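Local coordinates for type VII secretion system protein EssB (Staphylococcus aureus, PDB 4ANN) that is a membrane component of the Ess type VII secretion system, probably required for secretion of EsxA and EsxB, seen here as its cytoplasmic fragment, at residues K76-I90 / R142-K154. Residues are numbered along the deposited sequence; the frame is centred on the assembly and turned at random. Where two conformers were deposited one is given.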
ATOM      1  N   LYS A  76      11.103   5.267   9.045  1.00  6.49           N
ATOM      2  CA  LYS A  76      11.064   5.043  10.484  1.00  6.61           C
ATOM      3  C   LYS A  76      12.100   5.852  11.238  1.00  7.34           C
ATOM      4  O   LYS A  76      11.895   6.173  12.412  1.00  8.95           O
ATOM      5  CB  LYS A  76      11.220   3.556  10.788  1.00  7.54           C
ATOM      6  CG  LYS A  76      10.099   2.713  10.232  1.00  8.12           C
ATOM      7  CD  LYS A  76      10.204   1.231  10.499  1.00  9.03           C
ATOM      8  CE  LYS A  76       9.100   0.430   9.922  1.00  8.57           C
ATOM      9  NZ  LYS A  76       9.235  -1.011  10.215  1.00  9.52           N
ATOM     10  N   SER A  77      13.202   6.213  10.580  1.00  6.71           N
ATOM     11  CA  SER A  77      14.252   6.993  11.165  1.00  7.32           C
ATOM     12  C   SER A  77      14.140   8.476  10.854  1.00  6.45           C
ATOM     13  O   SER A  77      15.040   9.242  11.234  1.00  7.30           O
ATOM     14  CB  SER A  77      15.633   6.449  10.695  1.00  8.78           C
ATOM     15  OG  SER A  77      15.719   6.332   9.289  1.00  9.25           O
ATOM     16  N   PHE A  78      13.084   8.905  10.177  1.00  6.28           N
ATOM     17  CA  PHE A  78      12.896  10.323   9.859  1.00  6.37           C
ATOM     18  C   PHE A  78      12.603  11.142  11.081  1.00  6.38           C
ATOM     19  O   PHE A  78      12.088  10.665  12.097  1.00  7.52           O
ATOM     20  CB  PHE A  78      11.829  10.498   8.841  1.00  6.48           C
ATOM     21  CG  PHE A  78      12.067  10.113   7.414  1.00  6.66           C
ATOM     22  CD1 PHE A  78      13.255   9.518   6.990  1.00  7.26           C
ATOM     23  CD2 PHE A  78      11.098  10.356   6.453  1.00  7.59           C
ATOM     24  CE1 PHE A  78      13.433   9.187   5.665  1.00  8.52           C
ATOM     25  CE2 PHE A  78      11.266  10.044   5.147  1.00  9.26           C
ATOM     26  CZ  PHE A  78      12.431   9.449   4.745  1.00  9.10           C
ATOM     27  N   THR A  79      12.898  12.437  10.990  1.00  6.99           N
ATOM     28  CA  THR A  79      12.385  13.397  11.941  1.00  7.90           C
ATOM     29  C   THR A  79      10.877  13.311  12.032  1.00  7.99           C
ATOM     30  O   THR A  79      10.202  12.927  11.080  1.00  9.59           O
ATOM     31  CB  THR A  79      12.846  14.825  11.564  1.00 11.17           C
ATOM     32  OG1 THR A  79      12.297  15.153  10.279  1.00 16.34           O
ATOM     33  CG2 THR A  79      14.298  14.925  11.518  1.00 18.78           C
ATOM     34  N   LYS A  80      10.347  13.642  13.184  0.60  9.33           N
ATOM     35  CA  LYS A  80       8.922  13.460  13.393  0.60  9.28           C
ATOM     36  C   LYS A  80       8.114  14.240  12.350  0.60  8.52           C
ATOM     37  O   LYS A  80       7.080  13.728  11.898  0.60  8.13           O
ATOM     38  CB  LYS A  80       8.496  13.876  14.786  0.60 11.93           C
ATOM     39  CG  LYS A  80       7.007  13.868  15.043  0.60 15.35           C
ATOM     40  CD  LYS A  80       6.649  14.381  16.397  0.60 18.90           C
ATOM     41  CE  LYS A  80       6.792  15.876  16.581  0.60 25.16           C
ATOM     42  NZ  LYS A  80       6.251  16.684  15.465  0.60 35.07           N
ATOM     43  N   ASN A  81       8.307  15.510  12.147  0.50  9.09           N
ATOM     44  CA  ASN A  81       7.730  16.305  11.062  0.50  9.84           C
ATOM     45  C   ASN A  81       7.694  15.570   9.714  0.50  8.54           C
ATOM     46  O   ASN A  81       6.593  15.422   9.154  0.50 10.16           O
ATOM     47  CB  ASN A  81       8.319  17.694  10.855  0.50 11.73           C
ATOM     48  CG  ASN A  81       9.749  17.925  10.556  0.50 11.22           C
ATOM     49  OD1 ASN A  81      10.277  18.933  10.070  0.50 23.11           O
ATOM     50  ND2 ASN A  81      10.581  17.034  10.984  0.50 23.86           N
ATOM     51  N   GLU A  82       8.829  15.152   9.162  1.00  8.43           N
ATOM     52  CA  GLU A  82       8.868  14.533   7.841  1.00  7.96           C
ATOM     53  C   GLU A  82       8.191  13.182   7.865  1.00  6.89           C
ATOM     54  O   GLU A  82       7.484  12.801   6.896  1.00  7.47           O
ATOM     55  CB  GLU A  82      10.290  14.526   7.268  1.00  8.84           C
ATOM     56  CG  GLU A  82      10.812  15.878   6.864  1.00 10.03           C
ATOM     57  CD  GLU A  82      10.143  16.499   5.659  1.00 10.24           C
ATOM     58  OE1 GLU A  82       8.967  16.904   5.762  1.00 10.04           O
ATOM     59  OE2 GLU A  82      10.750  16.609   4.541  1.00 12.24           O
ATOM     60  N   LYS A  83       8.339  12.425   8.948  1.00  7.30           N
ATOM     61  CA  LYS A  83       7.618  11.170   9.098  1.00  6.71           C
ATOM     62  C   LYS A  83       6.125  11.379   9.019  1.00  6.22           C
ATOM     63  O   LYS A  83       5.411  10.659   8.322  1.00  6.72           O
ATOM     64  CB  LYS A  83       8.035  10.573  10.443  1.00  7.46           C
ATOM     65  CG  LYS A  83       7.413   9.207  10.694  1.00  7.91           C
ATOM     66  CD  LYS A  83       7.795   8.672  12.085  1.00  8.20           C
ATOM     67  CE  LYS A  83       9.252   8.394  12.226  1.00  8.65           C
ATOM     68  NZ  LYS A  83       9.572   7.760  13.520  1.00 10.00           N
ATOM     69  N   LEU A  84       5.624  12.355   9.755  1.00  6.58           N
ATOM     70  CA  LEU A  84       4.194  12.671   9.720  1.00  6.93           C
ATOM     71  C   LEU A  84       3.739  13.131   8.341  1.00  6.13           C
ATOM     72  O   LEU A  84       2.676  12.751   7.900  1.00  6.72           O
ATOM     73  CB  LEU A  84       3.837  13.721  10.775  1.00  7.55           C
ATOM     74  CG  LEU A  84       3.834  13.200  12.223  1.00  8.70           C
ATOM     75  CD1 LEU A  84       3.843  14.319  13.208  1.00 11.78           C
ATOM     76  CD2 LEU A  84       2.636  12.261  12.415  1.00  9.85           C
ATOM     77  N   ARG A  85       4.549  13.927   7.649  1.00  6.47           N
ATOM     78  CA  ARG A  85       4.187  14.370   6.302  1.00  6.19           C
ATOM     79  C   ARG A  85       3.965  13.156   5.394  1.00  5.87           C
ATOM     80  O   ARG A  85       2.973  13.080   4.652  1.00  6.59           O
ATOM     81  CB  ARG A  85       5.218  15.312   5.758  1.00  6.50           C
ATOM     82  CG  ARG A  85       4.861  15.852   4.387  1.00  7.11           C
ATOM     83  CD  ARG A  85       5.752  16.999   3.948  1.00  7.12           C
ATOM     84  NE  ARG A  85       7.144  16.638   3.656  1.00  7.25           N
ATOM     85  CZ  ARG A  85       7.585  16.171   2.525  1.00  6.91           C
ATOM     86  NH1 ARG A  85       6.744  15.896   1.538  1.00  7.81           N
ATOM     87  NH2 ARG A  85       8.877  15.948   2.377  1.00  8.05           N
ATOM     88  N   TYR A  86       4.924  12.230   5.405  1.00  5.85           N
ATOM     89  CA  TYR A  86       4.832  11.036   4.609  1.00  5.85           C
ATOM     90  C   TYR A  86       3.619  10.205   5.001  1.00  5.85           C
ATOM     91  O   TYR A  86       2.853   9.726   4.128  1.00  6.44           O
ATOM     92  CB  TYR A  86       6.107  10.203   4.723  1.00  6.04           C
ATOM     93  CG  TYR A  86       7.248  10.667   3.813  1.00  6.06           C
ATOM     94  CD1 TYR A  86       7.763  11.954   3.811  1.00  6.79           C
ATOM     95  CD2 TYR A  86       7.822   9.770   2.905  1.00  6.22           C
ATOM     96  CE1 TYR A  86       8.782  12.336   2.982  1.00  7.47           C
ATOM     97  CE2 TYR A  86       8.848  10.155   2.073  1.00  6.41           C
ATOM     98  CZ  TYR A  86       9.325  11.453   2.092  1.00  6.82           C
ATOM     99  OH  TYR A  86      10.328  11.859   1.260  1.00  7.92           O
ATOM    100  N   LEU A  87       3.407  10.000   6.296  1.00  5.73           N
ATOM    101  CA  LEU A  87       2.255   9.223   6.760  1.00  6.11           C
ATOM    102  C   LEU A  87       0.934   9.848   6.331  1.00  5.94           C
ATOM    103  O   LEU A  87       0.029   9.128   5.883  1.00  6.71           O
ATOM    104  CB  LEU A  87       2.300   9.050   8.261  1.00  6.45           C
ATOM    105  CG  LEU A  87       3.347   8.114   8.828  1.00  6.27           C
ATOM    106  CD1 LEU A  87       3.437   8.268  10.329  1.00  6.97           C
ATOM    107  CD2 LEU A  87       3.058   6.690   8.434  1.00  6.72           C
ATOM    108  N   LEU A  88       0.808  11.162   6.456  1.00  6.18           N
ATOM    109  CA  LEU A  88      -0.384  11.873   6.027  1.00  6.33           C
ATOM    110  C   LEU A  88      -0.618  11.679   4.545  1.00  6.57           C
ATOM    111  O   LEU A  88      -1.756  11.527   4.088  1.00  8.84           O
ATOM    112  CB  LEU A  88      -0.277  13.326   6.400  1.00  7.25           C
ATOM    113  CG  LEU A  88      -0.589  13.645   7.872  1.00  8.28           C
ATOM    114  CD1 LEU A  88      -0.007  14.980   8.294  1.00 10.44           C
ATOM    115  CD2 LEU A  88      -2.113  13.635   8.097  1.00 11.16           C
ATOM    116  N   ASN A  89       0.449  11.681   3.761  1.00  5.92           N
ATOM    117  CA  ASN A  89       0.299  11.545   2.310  1.00  6.25           C
ATOM    118  C   ASN A  89      -0.158  10.187   1.875  1.00  6.44           C
ATOM    119  O   ASN A  89      -0.638  10.061   0.728  1.00  7.06           O
ATOM    120  CB  ASN A  89       1.604  11.916   1.601  1.00  6.39           C
ATOM    121  CG  ASN A  89       1.910  13.417   1.608  1.00  6.39           C
ATOM    122  OD1 ASN A  89       1.034  14.241   1.845  1.00  7.61           O
ATOM    123  ND2 ASN A  89       3.146  13.737   1.311  1.00  6.76           N
ATOM    124  N   ILE A  90      -0.039   9.153   2.695  1.00  6.69           N
ATOM    125  CA  ILE A  90      -0.447   7.789   2.287  1.00  7.01           C
ATOM    126  C   ILE A  90      -1.886   7.765   1.816  1.00  7.65           C
ATOM    127  O   ILE A  90      -2.254   7.011   0.919  1.00  8.84           O
ATOM    128  CB  ILE A  90      -0.202   6.786   3.420  1.00  7.30           C
ATOM    129  CG1 ILE A  90       1.286   6.610   3.681  1.00  7.26           C
ATOM    130  CG2 ILE A  90      -0.932   5.464   3.169  1.00  9.20           C
ATOM    131  CD1 ILE A  90       1.622   5.804   4.928  1.00  7.56           C
ATOM    132  N   ARG A 142      -5.004  -1.277   8.250  1.00  7.06           N
ATOM    133  CA  ARG A 142      -3.654  -1.300   7.659  1.00  6.46           C
ATOM    134  C   ARG A 142      -2.963   0.057   7.788  1.00  6.41           C
ATOM    135  O   ARG A 142      -1.752   0.131   8.085  1.00  6.65           O
ATOM    136  CB  ARG A 142      -3.745  -1.791   6.229  1.00  6.64           C
ATOM    137  CG  ARG A 142      -4.081  -3.245   6.115  1.00  7.55           C
ATOM    138  CD  ARG A 142      -4.424  -3.674   4.682  1.00  9.02           C
ATOM    139  NE  ARG A 142      -4.503  -5.116   4.643  1.00 10.93           N
ATOM    140  CZ  ARG A 142      -3.494  -5.938   4.400  1.00 12.04           C
ATOM    141  NH1 ARG A 142      -2.269  -5.531   4.026  1.00 10.83           N
ATOM    142  NH2 ARG A 142      -3.710  -7.225   4.459  1.00 17.86           N
ATOM    143  N   TYR A 143      -3.687   1.153   7.583  1.00  6.24           N
ATOM    144  CA  TYR A 143      -3.107   2.490   7.746  1.00  6.13           C
ATOM    145  C   TYR A 143      -2.648   2.710   9.184  1.00  5.81           C
ATOM    146  O   TYR A 143      -1.544   3.192   9.440  1.00  5.91           O
ATOM    147  CB  TYR A 143      -4.142   3.509   7.243  1.00  7.03           C
ATOM    148  CG  TYR A 143      -3.638   4.880   6.948  1.00  7.22           C
ATOM    149  CD1 TYR A 143      -2.372   5.391   7.186  1.00  8.39           C
ATOM    150  CD2 TYR A 143      -4.521   5.757   6.348  1.00 14.16           C
ATOM    151  CE1 TYR A 143      -2.035   6.690   6.881  1.00  8.35           C
ATOM    152  CE2 TYR A 143      -4.190   7.066   6.032  1.00 15.42           C
ATOM    153  CZ  TYR A 143      -2.919   7.516   6.274  1.00 10.51           C
ATOM    154  OH  TYR A 143      -2.586   8.830   5.959  1.00 12.89           O
ATOM    155  N   LYS A 144      -3.480   2.321  10.153  1.00  6.02           N
ATOM    156  CA  LYS A 144      -3.113   2.402  11.537  1.00  6.26           C
ATOM    157  C   LYS A 144      -1.837   1.632  11.828  1.00  6.00           C
ATOM    158  O   LYS A 144      -0.950   2.096  12.554  1.00  5.99           O
ATOM    159  CB  LYS A 144      -4.252   1.889  12.426  1.00  6.67           C
ATOM    160  CG  LYS A 144      -5.463   2.786  12.479  1.00  6.93           C
ATOM    161  CD  LYS A 144      -6.651   2.164  13.164  1.00  7.49           C
ATOM    162  CE  LYS A 144      -7.754   3.150  13.417  1.00  8.20           C
ATOM    163  NZ  LYS A 144      -8.932   2.491  14.084  1.00  9.74           N
ATOM    164  N   ALA A 145      -1.755   0.417  11.283  1.00  5.81           N
ATOM    165  CA  ALA A 145      -0.584  -0.408  11.491  1.00  5.99           C
ATOM    166  C   ALA A 145       0.671   0.249  10.912  1.00  5.47           C
ATOM    167  O   ALA A 145       1.742   0.205  11.540  1.00  6.11           O
ATOM    168  CB  ALA A 145      -0.786  -1.795  10.940  1.00  5.94           C
ATOM    169  N   LEU A 146       0.570   0.865   9.755  1.00  5.61           N
ATOM    170  CA  LEU A 146       1.695   1.606   9.198  1.00  5.46           C
ATOM    171  C   LEU A 146       2.134   2.749  10.109  1.00  5.61           C
ATOM    172  O   LEU A 146       3.320   2.990  10.317  1.00  6.14           O
ATOM    173  CB  LEU A 146       1.384   2.156   7.794  1.00  6.25           C
ATOM    174  CG  LEU A 146       1.226   1.108   6.682  1.00  6.37           C
ATOM    175  CD1 LEU A 146       0.791   1.795   5.403  1.00  7.85           C
ATOM    176  CD2 LEU A 146       2.475   0.331   6.428  1.00  6.92           C
ATOM    177  N   VAL A 147       1.170   3.506  10.662  1.00  5.67           N
ATOM    178  CA  VAL A 147       1.505   4.593  11.566  1.00  5.76           C
ATOM    179  C   VAL A 147       2.271   4.055  12.781  1.00  5.86           C
ATOM    180  O   VAL A 147       3.292   4.592  13.208  1.00  6.41           O
ATOM    181  CB  VAL A 147       0.243   5.357  11.980  1.00  6.36           C
ATOM    182  CG1 VAL A 147       0.564   6.336  13.114  1.00  7.39           C
ATOM    183  CG2 VAL A 147      -0.396   6.077  10.796  1.00  6.83           C
ATOM    184  N   ILE A 148       1.743   2.974  13.386  1.00  6.01           N
ATOM    185  CA  ILE A 148       2.379   2.390  14.558  1.00  5.83           C
ATOM    186  C   ILE A 148       3.781   1.948  14.231  1.00  5.63           C
ATOM    187  O   ILE A 148       4.735   2.198  14.980  1.00  6.32           O
ATOM    188  CB  ILE A 148       1.499   1.231  15.095  1.00  6.07           C
ATOM    189  CG1 ILE A 148       0.204   1.793  15.677  1.00  7.30           C
ATOM    190  CG2 ILE A 148       2.277   0.384  16.090  1.00  6.94           C
ATOM    191  CD1 ILE A 148      -0.839   0.763  15.997  1.00 10.59           C
ATOM    192  N   CYS A 149       3.952   1.252  13.101  1.00  5.54           N
ATOM    193  CA  CYS A 149       5.280   0.788  12.695  1.00  5.77           C
ATOM    194  C   CYS A 149       6.240   1.919  12.446  1.00  5.94           C
ATOM    195  O   CYS A 149       7.424   1.842  12.775  1.00  6.66           O
ATOM    196  CB  CYS A 149       5.165  -0.098  11.463  1.00  6.15           C
ATOM    197  SG  CYS A 149       4.407  -1.709  11.769  1.00  6.88           S
ATOM    198  N   ALA A 150       5.757   3.022  11.852  1.00  5.93           N
ATOM    199  CA  ALA A 150       6.623   4.161  11.569  1.00  6.39           C
ATOM    200  C   ALA A 150       7.174   4.751  12.872  1.00  6.17           C
ATOM    201  O   ALA A 150       8.292   5.291  12.831  1.00  7.43           O
ATOM    202  CB  ALA A 150       5.882   5.217  10.771  1.00  7.07           C
ATOM    203  N   PHE A 151       6.416   4.699  13.945  1.00  6.25           N
ATOM    204  CA  PHE A 151       6.795   5.264  15.242  1.00  6.76           C
ATOM    205  C   PHE A 151       7.499   4.269  16.156  1.00  7.06           C
ATOM    206  O   PHE A 151       8.026   4.682  17.185  1.00  9.76           O
ATOM    207  CB  PHE A 151       5.612   5.946  15.912  1.00  7.56           C
ATOM    208  CG  PHE A 151       5.383   7.326  15.366  1.00  7.47           C
ATOM    209  CD1 PHE A 151       6.031   8.403  15.917  1.00  9.97           C
ATOM    210  CD2 PHE A 151       4.534   7.542  14.300  1.00  8.09           C
ATOM    211  CE1 PHE A 151       5.829   9.690  15.438  1.00 11.31           C
ATOM    212  CE2 PHE A 151       4.309   8.822  13.833  1.00  8.63           C
ATOM    213  CZ  PHE A 151       4.947   9.888  14.386  1.00 10.03           C
ATOM    214  N   ASN A 152       7.590   2.994  15.790  1.00  6.83           N
ATOM    215  CA  ASN A 152       8.313   2.027  16.624  1.00  7.41           C
ATOM    216  C   ASN A 152       8.821   0.942  15.690  1.00  6.44           C
ATOM    217  O   ASN A 152       8.059   0.059  15.267  1.00  6.55           O
ATOM    218  CB  ASN A 152       7.421   1.471  17.718  1.00  9.14           C
ATOM    219  CG  ASN A 152       8.175   0.505  18.627  1.00 10.36           C
ATOM    220  OD1 ASN A 152       9.242   0.042  18.317  1.00 11.78           O
ATOM    221  ND2 ASN A 152       7.512   0.169  19.719  1.00 15.87           N
ATOM    222  N   GLU A 153      10.121   0.980  15.394  0.67  7.19           N
ATOM    223  CA  GLU A 153      10.706   0.069  14.438  0.67  7.54           C
ATOM    224  C   GLU A 153      10.670  -1.400  14.874  0.67  6.53           C
ATOM    225  O   GLU A 153      10.858  -2.256  14.052  0.67  7.30           O
ATOM    226  CB  GLU A 153      12.186   0.433  14.144  0.67  9.68           C
ATOM    227  CG  GLU A 153      13.118   0.197  15.335  0.67 11.34           C
ATOM    228  CD  GLU A 153      14.582   0.440  15.107  0.67 14.98           C
ATOM    229  OE1 GLU A 153      14.891   0.931  13.982  0.67 21.08           O
ATOM    230  OE2 GLU A 153      15.483   0.121  15.951  0.67 10.66           O
ATOM    231  N   LYS A 154      10.436  -1.643  16.158  0.60  6.55           N
ATOM    232  CA  LYS A 154      10.328  -3.007  16.676  0.60  6.78           C
ATOM    233  C   LYS A 154       9.021  -3.692  16.286  0.60  6.87           C
ATOM    234  O   LYS A 154       8.926  -4.914  16.382  0.60  7.43           O
ATOM    235  CB  LYS A 154      10.509  -3.011  18.182  0.60  8.24           C
ATOM    236  CG  LYS A 154      11.918  -2.539  18.577  0.60  9.00           C
ATOM    237  CD  LYS A 154      12.214  -2.546  20.043  0.60 11.21           C
ATOM    238  CE  LYS A 154      11.381  -1.597  20.847  0.60 11.67           C
ATOM    239  NZ  LYS A 154      11.502  -0.199  20.304  0.60 11.09           N
TER
HETATM  240  O   HOH W   1       7.986  -1.216  12.670  1.00  7.20           O
HETATM  241  O   HOH W   2      10.606   4.673  14.459  1.00 24.91           O
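Lys-83 and Phe-151 show how one lysine can serve a ring and a backbone at once. Lys-83 CG lies anti to its backbone N (chi1 -177°) and the chain bends at chi3, laying Lys-83 CD over the centre of one Phe-151 face, 3.8 Å from the centroid. Lys-83 NZ, still above that face in a cation-pi contact, donates to Ala-150 O at 2.9 Å, tilted from the carbonyl plane, and to Lys-76 O. Water 2 also bridges these two carbonyls, so the last turn of helix 136-151 is tied to the approach to helix 80-89. Leu-84 CD2 meets the ring edge at Phe-151 CZ, crossing at about a right angle, while Leu-87 CD1 comes obliquely to Phe-151 CE2 (3.7 Å). Leu-87 is itself a knob among Leu-146, Val-147, Ala-150 and Phe-151; Phe-151 in turn sits among Lys-80, Lys-83, Leu-84 and Leu-87. At the far end, Tyr-143 OH donates to Leu-87 O (2.6 Å), which Ile-90 N reaches from the opposite face of the carbonyl plane; Ile-90 CG2 lies over one face of the Tyr-143 ring, offset toward its rim. Leu-190 of helix 183-192 touches Leu-84 and Leu-88. The axes of 80-89 and 142-151 approach to 10.7 Å at 167°: antiparallel helix packing with knobs-into-holes interlocking, within the helical part of the EssB cytoplasmic segment.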